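Local atomic coordinates of DNA-(apurinic or apyrimidinic site) endonuclease 2 (Xenopus laevis, PDB entry 6WCD), a protein that cleaves DNA as a weak apurinic/apyrimidinic endonuclease and a 3'-5' exonuclease in the repair of oxidative and alkylation damage. Residues A[243-248]-A[281-286]. Numbering follows the deposited sequence.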
ATOM      1  N   PHE A 243      -8.382  -0.541 -11.084  1.00 13.84           N
ATOM      2  CA  PHE A 243      -8.199  -1.487 -12.166  1.00 15.90           C
ATOM      3  C   PHE A 243      -9.526  -1.809 -12.834  1.00 18.11           C
ATOM      4  O   PHE A 243      -9.617  -1.855 -14.060  1.00 16.74           O
ATOM      5  CB  PHE A 243      -7.550  -2.779 -11.681  1.00 13.71           C
ATOM      6  CG  PHE A 243      -7.366  -3.827 -12.762  1.00 13.74           C
ATOM      7  CD1 PHE A 243      -6.474  -3.650 -13.802  1.00 16.04           C
ATOM      8  CD2 PHE A 243      -8.087  -4.996 -12.739  1.00 15.50           C
ATOM      9  CE1 PHE A 243      -6.376  -4.568 -14.829  1.00 16.89           C
ATOM     10  CE2 PHE A 243      -7.980  -5.921 -13.715  1.00 18.70           C
ATOM     11  CZ  PHE A 243      -7.126  -5.731 -14.768  1.00 16.62           C
ATOM     12  N   ARG A 244     -10.586  -2.042 -12.039  1.00 16.39           N
ATOM     13  CA  ARG A 244     -11.855  -2.424 -12.632  1.00 16.27           C
ATOM     14  C   ARG A 244     -12.634  -1.247 -13.186  1.00 20.26           C
ATOM     15  O   ARG A 244     -13.525  -1.435 -14.019  1.00 20.88           O
ATOM     16  CB  ARG A 244     -12.700  -3.172 -11.585  1.00 18.68           C
ATOM     17  CG  ARG A 244     -12.170  -4.531 -11.305  1.00 17.19           C
ATOM     18  CD  ARG A 244     -12.177  -5.457 -12.516  1.00 22.48           C
ATOM     19  NE  ARG A 244     -11.617  -6.760 -12.149  1.00 22.24           N
ATOM     20  CZ  ARG A 244     -11.201  -7.670 -13.025  1.00 19.30           C
ATOM     21  NH1 ARG A 244     -11.178  -7.418 -14.318  1.00 20.32           N
ATOM     22  NH2 ARG A 244     -10.720  -8.814 -12.576  1.00 20.46           N
ATOM     23  N   TYR A 245     -12.313  -0.024 -12.777  1.00 19.65           N
ATOM     24  CA  TYR A 245     -12.895   1.134 -13.417  1.00 19.54           C
ATOM     25  C   TYR A 245     -12.511   1.149 -14.893  1.00 19.72           C
ATOM     26  O   TYR A 245     -13.312   1.502 -15.749  1.00 21.94           O
ATOM     27  CB  TYR A 245     -12.400   2.399 -12.700  1.00 19.75           C
ATOM     28  CG  TYR A 245     -13.039   3.688 -13.178  1.00 19.32           C
ATOM     29  CD1 TYR A 245     -12.409   4.490 -14.117  1.00 20.87           C
ATOM     30  CD2 TYR A 245     -14.244   4.123 -12.653  1.00 25.91           C
ATOM     31  CE1 TYR A 245     -12.980   5.680 -14.552  1.00 22.37           C
ATOM     32  CE2 TYR A 245     -14.802   5.302 -13.078  1.00 25.54           C
ATOM     33  CZ  TYR A 245     -14.188   6.063 -14.027  1.00 24.78           C
ATOM     34  OH  TYR A 245     -14.762   7.240 -14.451  1.00 30.20           O
ATOM     35  N   PHE A 246     -11.262   0.746 -15.193  1.00 18.60           N
ATOM     36  CA  PHE A 246     -10.792   0.804 -16.576  1.00 18.32           C
ATOM     37  C   PHE A 246     -10.877  -0.531 -17.300  1.00 18.29           C
ATOM     38  O   PHE A 246     -10.924  -0.539 -18.527  1.00 21.12           O
ATOM     39  CB  PHE A 246      -9.351   1.339 -16.586  1.00 18.18           C
ATOM     40  CG  PHE A 246      -9.243   2.783 -16.167  1.00 17.07           C
ATOM     41  CD1 PHE A 246      -9.611   3.784 -17.040  1.00 20.58           C
ATOM     42  CD2 PHE A 246      -8.820   3.115 -14.910  1.00 15.92           C
ATOM     43  CE1 PHE A 246      -9.517   5.109 -16.663  1.00 18.37           C
ATOM     44  CE2 PHE A 246      -8.745   4.420 -14.548  1.00 17.64           C
ATOM     45  CZ  PHE A 246      -9.093   5.402 -15.412  1.00 16.80           C
ATOM     46  N   HIS A 247     -10.893  -1.650 -16.565  1.00 18.11           N
ATOM     47  CA  HIS A 247     -10.864  -2.991 -17.157  1.00 18.84           C
ATOM     48  C   HIS A 247     -11.904  -3.881 -16.485  1.00 20.09           C
ATOM     49  O   HIS A 247     -11.568  -4.871 -15.819  1.00 18.58           O
ATOM     50  CB  HIS A 247      -9.459  -3.565 -17.011  1.00 17.62           C
ATOM     51  CG  HIS A 247      -8.445  -2.662 -17.606  1.00 17.38           C
ATOM     52  ND1 HIS A 247      -8.348  -2.481 -18.969  1.00 21.87           N
ATOM     53  CD2 HIS A 247      -7.569  -1.808 -17.031  1.00 17.93           C
ATOM     54  CE1 HIS A 247      -7.421  -1.560 -19.214  1.00 23.79           C
ATOM     55  NE2 HIS A 247      -6.929  -1.141 -18.060  1.00 20.12           N
ATOM     56  N   PRO A 248     -13.167  -3.527 -16.598  1.00 21.75           N
ATOM     57  CA  PRO A 248     -14.188  -4.188 -15.753  1.00 23.22           C
ATOM     58  C   PRO A 248     -14.400  -5.652 -16.067  1.00 23.47           C
ATOM     59  O   PRO A 248     -14.913  -6.371 -15.188  1.00 29.43           O
ATOM     60  CB  PRO A 248     -15.472  -3.389 -16.048  1.00 24.15           C
ATOM     61  CG  PRO A 248     -15.207  -2.686 -17.321  1.00 22.86           C
ATOM     62  CD  PRO A 248     -13.727  -2.370 -17.322  1.00 20.52           C
ATOM     63  N   LEU A 281     -11.375  11.260  -7.450  1.00 16.72           N
ATOM     64  CA  LEU A 281     -10.007  11.119  -7.938  1.00 14.77           C
ATOM     65  C   LEU A 281      -9.925  10.182  -9.114  1.00 18.15           C
ATOM     66  O   LEU A 281      -9.295  10.500 -10.128  1.00 18.39           O
ATOM     67  CB  LEU A 281      -9.123  10.597  -6.800  1.00 16.23           C
ATOM     68  CG  LEU A 281      -7.637  10.441  -7.133  1.00 15.56           C
ATOM     69  CD1 LEU A 281      -6.961  11.815  -7.361  1.00 16.95           C
ATOM     70  CD2 LEU A 281      -6.940   9.599  -6.027  1.00 14.91           C
ATOM     71  N   VAL A 282     -10.533   9.015  -9.014  1.00 15.13           N
ATOM     72  CA  VAL A 282     -10.461   8.050 -10.103  1.00 16.52           C
ATOM     73  C   VAL A 282     -11.160   8.600 -11.353  1.00 17.90           C
ATOM     74  O   VAL A 282     -10.635   8.502 -12.458  1.00 22.16           O
ATOM     75  CB  VAL A 282     -11.030   6.692  -9.654  1.00 16.08           C
ATOM     76  CG1 VAL A 282     -11.099   5.683 -10.810  1.00 20.98           C
ATOM     77  CG2 VAL A 282     -10.205   6.145  -8.545  1.00 16.06           C
ATOM     78  N   GLU A 283     -12.359   9.178 -11.196  1.00 18.26           N
ATOM     79  CA  GLU A 283     -13.135   9.678 -12.333  1.00 19.90           C
ATOM     80  C   GLU A 283     -12.451  10.856 -13.003  1.00 25.10           C
ATOM     81  O   GLU A 283     -12.538  10.999 -14.228  1.00 27.18           O
ATOM     82  CB  GLU A 283     -14.528  10.093 -11.878  1.00 23.01           C
ATOM     83  CG  GLU A 283     -15.407   8.942 -11.450  1.00 28.74           C
ATOM     84  CD  GLU A 283     -16.745   9.398 -10.828  1.00 54.34           C
ATOM     85  OE1 GLU A 283     -16.893  10.602 -10.525  1.00 56.89           O
ATOM     86  OE2 GLU A 283     -17.633   8.546 -10.627  1.00 50.49           O
ATOM     87  N   SER A 284     -11.838  11.745 -12.230  1.00 20.16           N
ATOM     88  CA  SER A 284     -11.328  12.989 -12.822  1.00 21.39           C
ATOM     89  C   SER A 284      -9.823  12.998 -13.058  1.00 21.06           C
ATOM     90  O   SER A 284      -9.375  13.785 -13.914  1.00 24.64           O
ATOM     91  CB  SER A 284     -11.669  14.185 -11.946  1.00 32.76           C
ATOM     92  OG  SER A 284     -13.069  14.298 -11.831  1.00 50.11           O
ATOM     93  N   GLU A 285      -9.030  12.229 -12.337  1.00 16.93           N
ATOM     94  CA  GLU A 285      -7.591  12.331 -12.457  1.00 16.64           C
ATOM     95  C   GLU A 285      -6.903  11.082 -12.972  1.00 21.27           C
ATOM     96  O   GLU A 285      -5.750  11.173 -13.385  1.00 22.50           O
ATOM     97  CB  GLU A 285      -6.956  12.712 -11.121  1.00 17.29           C
ATOM     98  CG  GLU A 285      -7.556  14.028 -10.514  1.00 20.68           C
ATOM     99  CD  GLU A 285      -7.293  15.300 -11.296  1.00 29.31           C
ATOM    100  OE1 GLU A 285      -6.279  15.347 -12.022  1.00 23.77           O
ATOM    101  OE2 GLU A 285      -8.101  16.274 -11.185  1.00 24.97           O
ATOM    102  N   PHE A 286      -7.538   9.917 -12.923  1.00 18.31           N
ATOM    103  CA  PHE A 286      -6.874   8.723 -13.422  1.00 13.33           C
ATOM    104  C   PHE A 286      -7.009   8.612 -14.938  1.00 14.86           C
ATOM    105  O   PHE A 286      -8.042   8.941 -15.523  1.00 17.73           O
ATOM    106  CB  PHE A 286      -7.444   7.433 -12.795  1.00 13.70           C
ATOM    107  CG  PHE A 286      -6.862   7.042 -11.465  1.00 14.66           C
ATOM    108  CD1 PHE A 286      -6.757   7.901 -10.406  1.00 15.80           C
ATOM    109  CD2 PHE A 286      -6.456   5.718 -11.262  1.00 14.06           C
ATOM    110  CE1 PHE A 286      -6.244   7.466  -9.167  1.00 16.19           C
ATOM    111  CE2 PHE A 286      -5.945   5.295 -10.034  1.00 16.19           C
ATOM    112  CZ  PHE A 286      -5.847   6.169  -9.000  1.00 14.30           C
TER
HETATM  113  O   HOH W   1     -13.787   8.968 -15.824  1.00 46.21           O
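Tyr245 and Phe246, neighbours on the short helix 242-246, reach across to Val282 and Glu283 of helix 279-285 and to Phe286, which opens strand 286-291. The apolar part is carried by two aromatic rings meeting Val282 and Phe286. CG1 of Val282 sits over one face of the Tyr245 ring in a CH-pi contact, 3.8 Å from the centroid and 19° off the ring normal, displaced toward the CB end, where it comes within 3.7 Å of Tyr245 CG. With CG anti to the backbone N (chi1 -174°), the tyrosine stretches toward the second helix, and its phenol end lies across Glu283, whose CG is 3.5 Å from Tyr245 OH. Phe246 meets Phe286 without ring stacking: the far end of its ring, CZ, is 3.7 Å from Phe286 CB, while the carbonyl O of Phe286 lies at the ring edge, close to its plane. The Tyr245 and Phe246 rings also pack on one another, Tyr245 CD1 standing 3.6 Å above the centre of the Phe246 ring.

Among the polar groups, a water donates a hydrogen bond to Glu283 O at 2.9 Å and lies at the edge of the Tyr245 ring, in its plane; its link to Tyr245 OH is too short to be certain. Behind the interface, Arg244 NH1 bonds His247 O at 3.0 Å and holds the backbone just past the helix, and Arg244 NH2 forms a salt bridge with Asp192 OD1. His247 NE2 bonds Asp288, tying this end to strand 286-291, and Phe286 turns its ring inward against Ile179 and Ala305.

Helix 242-246, which follows strand 239-241, thus packs on helix 279-285, the link from strand 269-278 of one sheet to strand 286-291 of the other, in the two-sheet alpha/beta sandwich of the DNase I-like catalytic domain, away from the magnesium site.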